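Local coordinates for DUF5624 domain-containing protein (Legionella pneumophila subsp. pneumophila, PDB 4JX2), which is of unknown function but belongs to the DUF5624 family and is probably secreted, at residues A[35-47]-A[51-63]. Numbering follows the deposited sequence.
Sequences WNLYFDFTGDETP and KGKINISQTLFQS
Asp40 and Phe41 offer their backbone carbonyls to Ile56 and Ser57, in the first turn of helix 56-66. Ile56 N donates to Asp40 O (2.9 Å), and Ser57 OG to Phe41 O (2.7 Å); serine's hydroxyl, held beside its own backbone N, is short enough to reach this carbonyl, to which Ser57 N adds a weak bond. Asn55 is the N-cap: its OD1 accepts from Gln58 N nearly straight along the C=O, while Gln58 OE1 takes Asn55 N on a lone pair, completing a capping box. With CG tucked between N and carbonyl carbon (chi1 67°), the short Asn55 amide also sends its donor ND2 to Asp44 OD1 (2.9 Å), its plane nearly perpendicular to the carboxylate. Gln58 NE2 lies against Asp44 CB.

Lys53, long enough to span the gap, forms a salt bridge from NZ to Asp40 OD1 (2.9 Å), its CD and CE passing Phe39 O.

The one apolar side-chain pair is Ile56 CG2 near the Phe41 ring edge; the Ser57 hydroxyl lies over one face.

The axes of 35-41 and 56-63 run within 17° of each other, nearly end to end, linked by a loop with Tyr49 against Phe39, about 41 Å from the chain centre (centre to centre); Tyr125 and His118 of the second subunit pack on Phe41.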
loop_
_atom_site.group_PDB
_atom_site.type_symbol
_atom_site.label_atom_id
_atom_site.label_comp_id
_atom_site.label_asym_id
_atom_site.label_seq_id
_atom_site.Cartn_x
_atom_site.Cartn_y
_atom_site.Cartn_z
ATOM N N TRP A 35 -27.715 19.326 3.449
ATOM C CA TRP A 35 -27.335 18.370 4.478
ATOM C C TRP A 35 -28.383 17.271 4.582
ATOM O O TRP A 35 -28.030 16.093 4.619
ATOM C CB TRP A 35 -27.150 19.066 5.831
ATOM C CG TRP A 35 -25.779 19.632 6.065
ATOM C CD1 TRP A 35 -25.468 20.936 6.320
ATOM C CD2 TRP A 35 -24.534 18.905 6.112
ATOM N NE1 TRP A 35 -24.107 21.073 6.523
ATOM C CE2 TRP A 35 -23.509 19.844 6.387
ATOM C CE3 TRP A 35 -24.184 17.545 5.955
ATOM C CZ2 TRP A 35 -22.165 19.469 6.523
ATOM C CZ3 TRP A 35 -22.849 17.177 6.079
ATOM C CH2 TRP A 35 -21.856 18.134 6.351
ATOM N N ASN A 36 -29.668 17.646 4.572
ATOM C CA ASN A 36 -30.781 16.695 4.626
ATOM C C ASN A 36 -30.664 15.671 3.484
ATOM O O ASN A 36 -30.715 14.470 3.754
ATOM C CB ASN A 36 -32.136 17.417 4.599
ATOM C CG ASN A 36 -32.378 18.311 5.797
ATOM O OD1 ASN A 36 -31.610 18.337 6.768
ATOM N ND2 ASN A 36 -33.454 19.073 5.753
ATOM N N LEU A 37 -30.413 16.144 2.240
ATOM C CA LEU A 37 -30.235 15.288 1.071
ATOM C C LEU A 37 -28.994 14.419 1.232
ATOM O O LEU A 37 -29.054 13.225 0.930
ATOM C CB LEU A 37 -30.155 16.108 -0.238
ATOM C CG LEU A 37 -30.039 15.290 -1.548
ATOM C CD1 LEU A 37 -31.233 14.351 -1.719
ATOM C CD2 LEU A 37 -29.885 16.181 -2.753
ATOM N N TYR A 38 -27.888 15.006 1.727
ATOM C CA TYR A 38 -26.628 14.299 1.943
ATOM C C TYR A 38 -26.819 13.100 2.887
ATOM O O TYR A 38 -26.469 11.971 2.536
ATOM C CB TYR A 38 -25.538 15.244 2.483
ATOM C CG TYR A 38 -24.203 14.552 2.652
ATOM C CD1 TYR A 38 -23.385 14.299 1.556
ATOM C CD2 TYR A 38 -23.784 14.095 3.900
ATOM C CE1 TYR A 38 -22.173 13.624 1.700
ATOM C CE2 TYR A 38 -22.575 13.415 4.055
ATOM C CZ TYR A 38 -21.765 13.198 2.954
ATOM O OH TYR A 38 -20.581 12.520 3.106
ATOM N N PHE A 39 -27.440 13.349 4.043
ATOM C CA PHE A 39 -27.674 12.368 5.092
ATOM C C PHE A 39 -28.735 11.319 4.741
ATOM O O PHE A 39 -28.832 10.318 5.455
ATOM C CB PHE A 39 -28.028 13.081 6.397
ATOM C CG PHE A 39 -26.856 13.771 7.058
ATOM C CD1 PHE A 39 -25.613 13.158 7.125
ATOM C CD2 PHE A 39 -27.005 15.026 7.636
ATOM C CE1 PHE A 39 -24.543 13.791 7.746
ATOM C CE2 PHE A 39 -25.940 15.641 8.289
ATOM C CZ PHE A 39 -24.717 15.022 8.338
ATOM N N ASP A 40 -29.481 11.505 3.630
ATOM C CA ASP A 40 -30.473 10.540 3.141
ATOM C C ASP A 40 -29.799 9.278 2.606
ATOM O O ASP A 40 -30.396 8.205 2.648
ATOM C CB ASP A 40 -31.358 11.156 2.035
ATOM C CG ASP A 40 -32.451 12.109 2.510
ATOM O OD1 ASP A 40 -32.898 11.984 3.676
ATOM O OD2 ASP A 40 -32.865 12.957 1.720
ATOM N N PHE A 41 -28.559 9.392 2.125
ATOM C CA PHE A 41 -27.856 8.243 1.595
ATOM C C PHE A 41 -26.667 7.819 2.491
ATOM O O PHE A 41 -26.513 6.626 2.783
ATOM C CB PHE A 41 -27.398 8.530 0.151
ATOM C CG PHE A 41 -26.521 7.475 -0.477
ATOM C CD1 PHE A 41 -27.041 6.238 -0.839
ATOM C CD2 PHE A 41 -25.164 7.701 -0.666
ATOM C CE1 PHE A 41 -26.221 5.256 -1.410
ATOM C CE2 PHE A 41 -24.345 6.717 -1.235
ATOM C CZ PHE A 41 -24.880 5.495 -1.587
ATOM N N THR A 42 -25.819 8.762 2.905
ATOM C CA THR A 42 -24.628 8.375 3.651
ATOM C C THR A 42 -24.401 9.265 4.890
ATOM O O THR A 42 -25.302 9.964 5.318
ATOM C CB THR A 42 -23.420 8.345 2.671
ATOM O OG1 THR A 42 -22.328 7.651 3.281
ATOM C CG2 THR A 42 -23.011 9.743 2.145
ATOM N N GLY A 43 -23.221 9.149 5.484
ATOM C CA GLY A 43 -22.815 9.924 6.644
ATOM C C GLY A 43 -23.118 9.333 8.001
ATOM O O GLY A 43 -22.809 9.971 9.005
ATOM N N ASP A 44 -23.686 8.112 8.053
ATOM C CA ASP A 44 -24.103 7.427 9.282
ATOM C C ASP A 44 -22.971 7.149 10.272
ATOM O O ASP A 44 -23.253 6.980 11.459
ATOM C CB ASP A 44 -24.852 6.125 8.971
ATOM C CG ASP A 44 -24.192 5.233 7.948
ATOM O OD1 ASP A 44 -24.293 5.541 6.741
ATOM O OD2 ASP A 44 -23.608 4.204 8.349
ATOM N N GLU A 45 -21.710 7.137 9.816
ATOM C CA GLU A 45 -20.534 6.909 10.672
ATOM C C GLU A 45 -19.851 8.236 11.084
ATOM O O GLU A 45 -19.049 8.248 12.023
ATOM C CB GLU A 45 -19.506 6.012 9.947
ATOM C CG GLU A 45 -19.935 4.566 9.757
ATOM C CD GLU A 45 -19.379 3.915 8.503
ATOM O OE1 GLU A 45 -18.144 3.714 8.430
ATOM O OE2 GLU A 45 -20.179 3.618 7.586
ATOM N N THR A 46 -20.159 9.328 10.366
ATOM C CA THR A 46 -19.581 10.659 10.528
ATOM C C THR A 46 -20.165 11.390 11.731
ATOM O O THR A 46 -21.383 11.384 11.912
ATOM C CB THR A 46 -19.819 11.446 9.211
ATOM O OG1 THR A 46 -18.893 11.004 8.210
ATOM C CG2 THR A 46 -19.772 12.974 9.355
ATOM N N PRO A 47 -19.331 12.091 12.537
ATOM C CA PRO A 47 -19.908 12.916 13.613
ATOM C C PRO A 47 -20.631 14.091 12.958
ATOM O O PRO A 47 -20.120 14.679 11.986
ATOM C CB PRO A 47 -18.697 13.333 14.456
ATOM C CG PRO A 47 -17.534 13.216 13.550
ATOM C CD PRO A 47 -17.860 12.244 12.455
ATOM N N LYS A 51 -29.168 12.358 14.891
ATOM C CA LYS A 51 -29.618 11.353 15.829
ATOM C C LYS A 51 -31.017 10.891 15.425
ATOM O O LYS A 51 -31.885 11.727 15.145
ATOM C CB LYS A 51 -29.612 11.930 17.257
ATOM C CG LYS A 51 -28.258 12.476 17.709
ATOM C CD LYS A 51 -27.522 11.528 18.627
ATOM C CE LYS A 51 -26.101 11.982 18.864
ATOM N NZ LYS A 51 -25.499 11.288 20.039
ATOM N N GLY A 52 -31.179 9.568 15.339
ATOM C CA GLY A 52 -32.432 8.888 15.025
ATOM C C GLY A 52 -32.660 8.535 13.569
ATOM O O GLY A 52 -33.588 7.782 13.262
ATOM N N LYS A 53 -31.821 9.066 12.663
ATOM C CA LYS A 53 -31.984 8.812 11.241
ATOM C C LYS A 53 -31.531 7.438 10.809
ATOM O O LYS A 53 -30.501 6.945 11.275
ATOM C CB LYS A 53 -31.240 9.845 10.376
ATOM C CG LYS A 53 -32.025 10.080 9.083
ATOM C CD LYS A 53 -31.253 10.663 7.969
ATOM C CE LYS A 53 -31.901 10.262 6.661
ATOM N NZ LYS A 53 -33.198 10.922 6.406
ATOM N N ILE A 54 -32.287 6.850 9.871
ATOM C CA ILE A 54 -31.945 5.606 9.202
ATOM C C ILE A 54 -31.853 5.969 7.720
ATOM O O ILE A 54 -32.865 6.266 7.094
ATOM C CB ILE A 54 -32.872 4.402 9.516
ATOM C CG1 ILE A 54 -32.704 3.962 10.983
ATOM C CG2 ILE A 54 -32.544 3.220 8.593
ATOM C CD1 ILE A 54 -33.726 4.433 11.870
ATOM N N ASN A 55 -30.621 6.039 7.194
ATOM C CA ASN A 55 -30.397 6.423 5.808
ATOM C C ASN A 55 -30.551 5.201 4.869
ATOM O O ASN A 55 -30.809 4.076 5.331
ATOM C CB ASN A 55 -29.040 7.143 5.637
ATOM C CG ASN A 55 -27.801 6.331 5.851
ATOM O OD1 ASN A 55 -27.768 5.101 5.715
ATOM N ND2 ASN A 55 -26.715 7.032 6.096
ATOM N N ILE A 56 -30.401 5.440 3.549
ATOM C CA ILE A 56 -30.598 4.413 2.531
ATOM C C ILE A 56 -29.518 3.278 2.667
ATOM O O ILE A 56 -29.882 2.093 2.598
ATOM C CB ILE A 56 -30.711 5.074 1.133
ATOM C CG1 ILE A 56 -32.099 5.775 1.019
ATOM C CG2 ILE A 56 -30.534 4.057 0.014
ATOM C CD1 ILE A 56 -32.238 6.903 0.007
ATOM N N SER A 57 -28.240 3.637 2.961
ATOM C CA SER A 57 -27.160 2.656 3.172
ATOM C C SER A 57 -27.497 1.697 4.323
ATOM O O SER A 57 -27.366 0.483 4.158
ATOM C CB SER A 57 -25.833 3.352 3.447
ATOM O OG SER A 57 -25.469 4.186 2.360
ATOM N N GLN A 58 -28.005 2.236 5.448
ATOM C CA GLN A 58 -28.415 1.470 6.632
ATOM C C GLN A 58 -29.593 0.528 6.325
ATOM O O GLN A 58 -29.577 -0.622 6.760
ATOM C CB GLN A 58 -28.769 2.409 7.782
ATOM C CG GLN A 58 -27.537 3.065 8.386
ATOM C CD GLN A 58 -27.867 4.127 9.394
ATOM O OE1 GLN A 58 -28.719 4.998 9.176
ATOM N NE2 GLN A 58 -27.153 4.098 10.501
ATOM N N THR A 59 -30.585 1.002 5.556
ATOM C CA THR A 59 -31.730 0.193 5.133
ATOM C C THR A 59 -31.229 -0.976 4.279
ATOM O O THR A 59 -31.650 -2.110 4.521
ATOM C CB THR A 59 -32.749 1.059 4.400
ATOM O OG1 THR A 59 -33.099 2.136 5.264
ATOM C CG2 THR A 59 -33.990 0.279 3.974
ATOM N N LEU A 60 -30.314 -0.712 3.312
ATOM C CA LEU A 60 -29.733 -1.775 2.481
ATOM C C LEU A 60 -29.062 -2.809 3.358
ATOM O O LEU A 60 -29.309 -4.001 3.196
ATOM C CB LEU A 60 -28.726 -1.238 1.447
ATOM C CG LEU A 60 -28.034 -2.311 0.600
ATOM C CD1 LEU A 60 -29.015 -2.992 -0.314
ATOM C CD2 LEU A 60 -26.902 -1.733 -0.197
ATOM N N PHE A 61 -28.258 -2.337 4.323
ATOM C CA PHE A 61 -27.553 -3.178 5.277
ATOM C C PHE A 61 -28.565 -4.032 6.052
ATOM O O PHE A 61 -28.453 -5.250 6.001
ATOM C CB PHE A 61 -26.691 -2.316 6.215
ATOM C CG PHE A 61 -25.583 -3.091 6.873
ATOM C CD1 PHE A 61 -24.354 -3.261 6.234
ATOM C CD2 PHE A 61 -25.768 -3.676 8.129
ATOM C CE1 PHE A 61 -23.329 -3.998 6.841
ATOM C CE2 PHE A 61 -24.744 -4.413 8.734
ATOM C CZ PHE A 61 -23.529 -4.569 8.087
ATOM N N GLN A 62 -29.605 -3.406 6.649
ATOM C CA GLN A 62 -30.670 -4.068 7.401
ATOM C C GLN A 62 -31.410 -5.119 6.557
ATOM O O GLN A 62 -31.537 -6.250 7.019
ATOM C CB GLN A 62 -31.663 -3.045 7.961
ATOM N N SER A 63 -31.846 -4.765 5.319
ATOM C CA SER A 63 -32.592 -5.632 4.383
ATOM C C SER A 63 -31.794 -6.858 3.928
ATOM O O SER A 63 -32.380 -7.914 3.682
ATOM C CB SER A 63 -33.043 -4.836 3.154
ATOM O OG SER A 63 -32.063 -4.697 2.139
#